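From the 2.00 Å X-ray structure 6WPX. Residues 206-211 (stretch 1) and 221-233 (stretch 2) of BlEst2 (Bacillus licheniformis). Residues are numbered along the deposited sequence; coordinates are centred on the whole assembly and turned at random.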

ATOM      1  N   ALA A 206      11.048   7.485  -4.130  1.00 12.05           N
ATOM      2  CA  ALA A 206      10.246   6.279  -4.337  1.00 12.80           C
ATOM      3  C   ALA A 206      11.117   5.232  -4.986  1.00 15.24           C
ATOM      4  O   ALA A 206      12.054   5.569  -5.716  1.00 13.56           O
ATOM      5  CB  ALA A 206       9.033   6.585  -5.212  1.00 14.36           C
ATOM      6  N   GLY A 207      10.816   3.974  -4.707  1.00 13.21           N
ATOM      7  CA  GLY A 207      11.536   2.853  -5.300  1.00 13.91           C
ATOM      8  C   GLY A 207      10.728   2.178  -6.399  1.00 17.07           C
ATOM      9  O   GLY A 207       9.495   2.295  -6.430  1.00 15.13           O
ATOM     10  N   ASN A 208      11.412   1.478  -7.313  1.00 14.61           N
ATOM     11  CA  ASN A 208      10.732   0.748  -8.403  1.00 15.51           C
ATOM     12  C   ASN A 208      11.118  -0.729  -8.391  1.00 17.70           C
ATOM     13  O   ASN A 208      10.814  -1.439  -9.337  1.00 15.74           O
ATOM     14  CB  ASN A 208      11.064   1.357  -9.768  1.00 20.29           C
ATOM     15  CG  ASN A 208      12.531   1.331 -10.094  1.00 26.47           C
ATOM     16  OD1 ASN A 208      13.309   0.579  -9.525  1.00 20.39           O
ATOM     17  ND2 ASN A 208      12.961   2.227 -10.934  1.00 32.74           N
ATOM     18  N   LYS A 209      11.834  -1.167  -7.354  1.00 14.26           N
ATOM     19  CA  LYS A 209      12.282  -2.553  -7.277  1.00 15.98           C
ATOM     20  C   LYS A 209      11.282  -3.377  -6.467  1.00 19.84           C
ATOM     21  O   LYS A 209      10.900  -2.968  -5.383  1.00 18.50           O
ATOM     22  CB  LYS A 209      13.701  -2.632  -6.658  1.00 17.85           C
ATOM     23  CG  LYS A 209      14.311  -4.030  -6.731  1.00 35.08           C
ATOM     24  CD  LYS A 209      15.837  -4.039  -6.632  1.00 45.96           C
ATOM     25  CE  LYS A 209      16.333  -4.175  -5.213  1.00 54.29           C
ATOM     26  NZ  LYS A 209      17.788  -4.477  -5.166  1.00 67.51           N
ATOM     27  N   ILE A 210      10.871  -4.531  -6.977  1.00 17.17           N
ATOM     28  CA  ILE A 210       9.953  -5.362  -6.193  1.00 18.08           C
ATOM     29  C   ILE A 210      10.753  -6.501  -5.546  1.00 22.50           C
ATOM     30  O   ILE A 210      11.955  -6.621  -5.797  1.00 20.04           O
ATOM     31  CB  ILE A 210       8.704  -5.817  -6.993  1.00 20.80           C
ATOM     32  CG1 ILE A 210       9.053  -6.872  -8.092  1.00 21.62           C
ATOM     33  CG2 ILE A 210       7.974  -4.608  -7.587  1.00 20.19           C
ATOM     34  CD1 ILE A 210       7.799  -7.830  -8.458  1.00 22.39           C
ATOM     35  N   GLY A 211      10.101  -7.310  -4.716  1.00 18.87           N
ATOM     36  CA  GLY A 211      10.781  -8.434  -4.095  1.00 18.94           C
ATOM     37  C   GLY A 211      11.040  -9.517  -5.121  1.00 23.63           C
ATOM     38  O   GLY A 211      10.244  -9.695  -6.052  1.00 23.16           O
ATOM     39  N   GLY A 221       4.698  -6.711  -4.700  1.00 14.79           N
ATOM     40  CA  GLY A 221       5.199  -6.188  -5.968  1.00 14.45           C
ATOM     41  C   GLY A 221       4.356  -6.555  -7.177  1.00 19.04           C
ATOM     42  O   GLY A 221       3.983  -5.681  -7.960  1.00 18.28           O
ATOM     43  N   VAL A 222       4.028  -7.836  -7.335  1.00 16.34           N
ATOM     44  CA  VAL A 222       3.232  -8.296  -8.485  1.00 15.51           C
ATOM     45  C   VAL A 222       1.778  -7.844  -8.339  1.00 16.48           C
ATOM     46  O   VAL A 222       1.143  -7.572  -9.334  1.00 16.96           O
ATOM     47  CB  VAL A 222       3.381  -9.812  -8.811  1.00 19.75           C
ATOM     48  CG1 VAL A 222       4.847 -10.181  -9.087  1.00 19.62           C
ATOM     49  CG2 VAL A 222       2.819 -10.676  -7.708  1.00 19.08           C
ATOM     50  N   TYR A 223       1.275  -7.715  -7.106  1.00 13.49           N
ATOM     51  CA  TYR A 223      -0.063  -7.162  -6.890  1.00 13.17           C
ATOM     52  C   TYR A 223      -0.061  -5.698  -7.361  1.00 15.33           C
ATOM     53  O   TYR A 223      -0.893  -5.291  -8.161  1.00 14.46           O
ATOM     54  CB  TYR A 223      -0.486  -7.242  -5.416  1.00 12.35           C
ATOM     55  CG  TYR A 223      -1.950  -6.889  -5.251  1.00 13.48           C
ATOM     56  CD1 TYR A 223      -2.949  -7.834  -5.484  1.00 15.14           C
ATOM     57  CD2 TYR A 223      -2.339  -5.592  -4.938  1.00 13.85           C
ATOM     58  CE1 TYR A 223      -4.296  -7.492  -5.408  1.00 16.43           C
ATOM     59  CE2 TYR A 223      -3.682  -5.251  -4.811  1.00 14.82           C
ATOM     60  CZ  TYR A 223      -4.654  -6.193  -5.074  1.00 21.97           C
ATOM     61  OH  TYR A 223      -5.963  -5.829  -4.949  1.00 21.92           O
ATOM     62  N   LEU A 224       0.895  -4.911  -6.870  1.00 12.14           N
ATOM     63  CA  LEU A 224       0.956  -3.500  -7.231  1.00  9.90           C
ATOM     64  C   LEU A 224       1.376  -3.265  -8.684  1.00 14.82           C
ATOM     65  O   LEU A 224       1.035  -2.218  -9.232  1.00 15.78           O
ATOM     66  CB  LEU A 224       1.829  -2.714  -6.250  1.00  8.33           C
ATOM     67  CG  LEU A 224       1.332  -2.644  -4.820  1.00 13.24           C
ATOM     68  CD1 LEU A 224       2.317  -1.897  -3.969  1.00 14.38           C
ATOM     69  CD2 LEU A 224      -0.058  -1.976  -4.709  1.00  8.79           C
ATOM     70  N   ASN A 225       2.020  -4.260  -9.336  1.00 12.56           N
ATOM     71  CA  ASN A 225       2.363  -4.202 -10.772  1.00 14.36           C
ATOM     72  C   ASN A 225       1.099  -4.047 -11.619  1.00 18.68           C
ATOM     73  O   ASN A 225       1.191  -3.550 -12.728  1.00 19.17           O
ATOM     74  CB  ASN A 225       3.094  -5.476 -11.224  1.00 17.71           C
ATOM     75  CG  ASN A 225       4.574  -5.398 -11.035  1.00 27.80           C
ATOM     76  OD1 ASN A 225       5.109  -4.377 -10.623  1.00 21.04           O
ATOM     77  ND2 ASN A 225       5.247  -6.486 -11.274  1.00 19.85           N
ATOM     78  N   MET A 226      -0.069  -4.417 -11.085  1.00 14.27           N
ATOM     79  CA  MET A 226      -1.332  -4.240 -11.818  1.00 14.62           C
ATOM     80  C   MET A 226      -1.654  -2.756 -11.958  1.00 21.28           C
ATOM     81  O   MET A 226      -2.425  -2.394 -12.833  1.00 22.12           O
ATOM     82  CB  MET A 226      -2.478  -4.933 -11.087  1.00 14.59           C
ATOM     83  CG  MET A 226      -2.342  -6.464 -11.054  1.00 16.75           C
ATOM     84  SD  MET A 226      -3.838  -7.201 -10.393  1.00 19.69           S
ATOM     85  CE  MET A 226      -3.908  -6.418  -8.707  1.00 16.56           C
ATOM     86  N   PHE A 227      -1.103  -1.910 -11.054  1.00 18.05           N
ATOM     87  CA  PHE A 227      -1.320  -0.461 -11.007  1.00 17.56           C
ATOM     88  C   PHE A 227      -0.166   0.312 -11.648  1.00 21.30           C
ATOM     89  O   PHE A 227      -0.423   1.307 -12.308  1.00 22.13           O
ATOM     90  CB  PHE A 227      -1.560   0.004  -9.559  1.00 18.73           C
ATOM     91  CG  PHE A 227      -2.714  -0.693  -8.874  1.00 20.53           C
ATOM     92  CD1 PHE A 227      -4.015  -0.214  -9.002  1.00 24.62           C
ATOM     93  CD2 PHE A 227      -2.498  -1.826  -8.095  1.00 21.01           C
ATOM     94  CE1 PHE A 227      -5.083  -0.862  -8.366  1.00 25.24           C
ATOM     95  CE2 PHE A 227      -3.565  -2.474  -7.464  1.00 24.00           C
ATOM     96  CZ  PHE A 227      -4.847  -1.986  -7.596  1.00 22.82           C
ATOM     97  N   GLY A 228       1.076  -0.147 -11.451  1.00 16.34           N
ATOM     98  CA  GLY A 228       2.248   0.487 -12.052  1.00 15.72           C
ATOM     99  C   GLY A 228       3.522   0.192 -11.286  1.00 17.53           C
ATOM    100  O   GLY A 228       3.522  -0.655 -10.385  1.00 13.92           O
ATOM    101  N   GLU A 229       4.606   0.917 -11.619  1.00 15.45           N
ATOM    102  CA  GLU A 229       5.910   0.803 -10.954  1.00 15.60           C
ATOM    103  C   GLU A 229       5.740   0.973  -9.445  1.00 17.11           C
ATOM    104  O   GLU A 229       4.962   1.811  -8.996  1.00 16.83           O
ATOM    105  CB  GLU A 229       6.906   1.859 -11.506  1.00 18.56           C
ATOM    106  CG  GLU A 229       7.282   1.672 -12.971  1.00 36.36           C
ATOM    107  CD  GLU A 229       7.683   0.291 -13.465  1.00 70.69           C
ATOM    108  OE1 GLU A 229       6.830  -0.343 -14.125  1.00 79.04           O
ATOM    109  OE2 GLU A 229       8.830  -0.152 -13.219  1.00 66.18           O
ATOM    110  N   ASN A 230       6.408   0.136  -8.664  1.00 12.58           N
ATOM    111  CA  ASN A 230       6.203   0.153  -7.241  1.00 11.92           C
ATOM    112  C   ASN A 230       7.400  -0.458  -6.542  1.00 14.75           C
ATOM    113  O   ASN A 230       8.247  -1.058  -7.197  1.00 15.26           O
ATOM    114  CB  ASN A 230       4.878  -0.629  -6.920  1.00 10.85           C
ATOM    115  CG  ASN A 230       5.007  -2.104  -7.137  1.00 17.11           C
ATOM    116  OD1 ASN A 230       5.431  -2.824  -6.240  1.00 13.89           O
ATOM    117  ND2 ASN A 230       4.702  -2.581  -8.339  1.00 13.39           N
ATOM    118  N   ASP A 231       7.462  -0.328  -5.221  1.00 10.50           N
ATOM    119  CA  ASP A 231       8.598  -0.856  -4.462  1.00  9.72           C
ATOM    120  C   ASP A 231       8.193  -2.119  -3.651  1.00 15.91           C
ATOM    121  O   ASP A 231       8.881  -2.472  -2.695  1.00 15.48           O
ATOM    122  CB  ASP A 231       9.169   0.232  -3.528  1.00  8.00           C
ATOM    123  CG  ASP A 231       8.245   0.639  -2.381  1.00 17.22           C
ATOM    124  OD1 ASP A 231       7.148   0.041  -2.245  1.00 16.77           O
ATOM    125  OD2 ASP A 231       8.631   1.507  -1.598  1.00 21.57           O
ATOM    126  N   GLY A 232       7.066  -2.746  -4.019  1.00 14.47           N
ATOM    127  CA  GLY A 232       6.556  -3.913  -3.306  1.00 14.76           C
ATOM    128  C   GLY A 232       5.498  -3.542  -2.280  1.00 17.53           C
ATOM    129  O   GLY A 232       4.728  -4.404  -1.849  1.00 14.15           O
ATOM    130  N   ALA A 233       5.414  -2.249  -1.903  1.00 12.50           N
ATOM    131  CA  ALA A 233       4.409  -1.822  -0.923  1.00 12.96           C
ATOM    132  C   ALA A 233       3.689  -0.569  -1.352  1.00 14.08           C
ATOM    133  O   ALA A 233       2.575  -0.339  -0.918  1.00 12.88           O
ATOM    134  CB  ALA A 233       5.066  -1.601   0.435  1.00 14.17           C
TER
HETATM  135  O   HOH W   1       8.701   3.810  -2.854  1.00 15.44           O
HETATM  136  O   HOH W   2       8.224  -1.604 -10.188  1.00 22.34           O

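Two segments of a chain can lie close together without a single direct hydrogen bond between them, and residues 206-211 and 221-233 of BlEst2 illustrate how. The first segment has no regular secondary structure; the second leaves a helix and continues through a turn into an irregular loop. Backbone meets backbone where the loop passes the first segment: Asn 208 lies nearest Asn 230 and Ile 210 nearest Gly 232, each pair with CA atoms 4.7 Å apart. The spacing resembles that of neighbouring strands, yet no N-H of one segment is bonded to a carbonyl of the other.

Two CA-H...O contacts are found between the backbones instead. Asn 208 CA lies 3.3 Å from Asn 230 O, and Asp 231 CA lies 3.3 Å from Lys 209 O. A CA-H is slightly polarised by the flanking peptide groups and can approach a carbonyl oxygen favourably, if feebly. Less welcome are the paired acceptors: Asn 208 O sits 3.4 Å from Asn 230 O, and Lys 209 O sits 3.4 Å from Asp 231 O, with no proton between them.

Water supplies the hydrogen bonds that the backbones do not make directly. Water 1 accepts from Gly 207 N at 2.8 Å and donates to Asp 231 OD2 at 2.6 Å, linking a main-chain amide to a carboxylate. Water 2 accepts from Asn 230 N at 2.9 Å and can donate to Asn 208 O at 2.7 Å, although other acceptors compete for its protons; it thus joins amide to carbonyl through a solvent molecule.

The apolar part of the contact centres on Ile 210, which has the largest area covered by the opposing segment. Ile 210 CD1 packs 3.8 Å from Val 222 CG1, and Ile 210 CG2 lies 3.6 Å from Gly 221 CA. Glycine matters here: a CB modelled on Gly 221 would fall 2.4 Å from Ile 210 CB, a clear clash, so the bare backbone lets the isoleucine settle against the helix.

Beside this patch, Asn 230 organises the second segment from within. Its CA-to-CB bond points away from the first segment, but the side-chain end comes nearer, bringing Asn 230 OD1 to 3.4 Å from Ile 210 CG2. Asn 230 ND2 donates to Gly 228 O at 3.0 Å and Gly 221 O at 3.2 Å, and weakly to Asn 225 OD1 at 2.9 Å; Asn 230 OD1 accepts from Gly 232 N at 2.8 Å. One amide thus ties the loop to the helix, and the surface that meets Ile 210 includes parts of both.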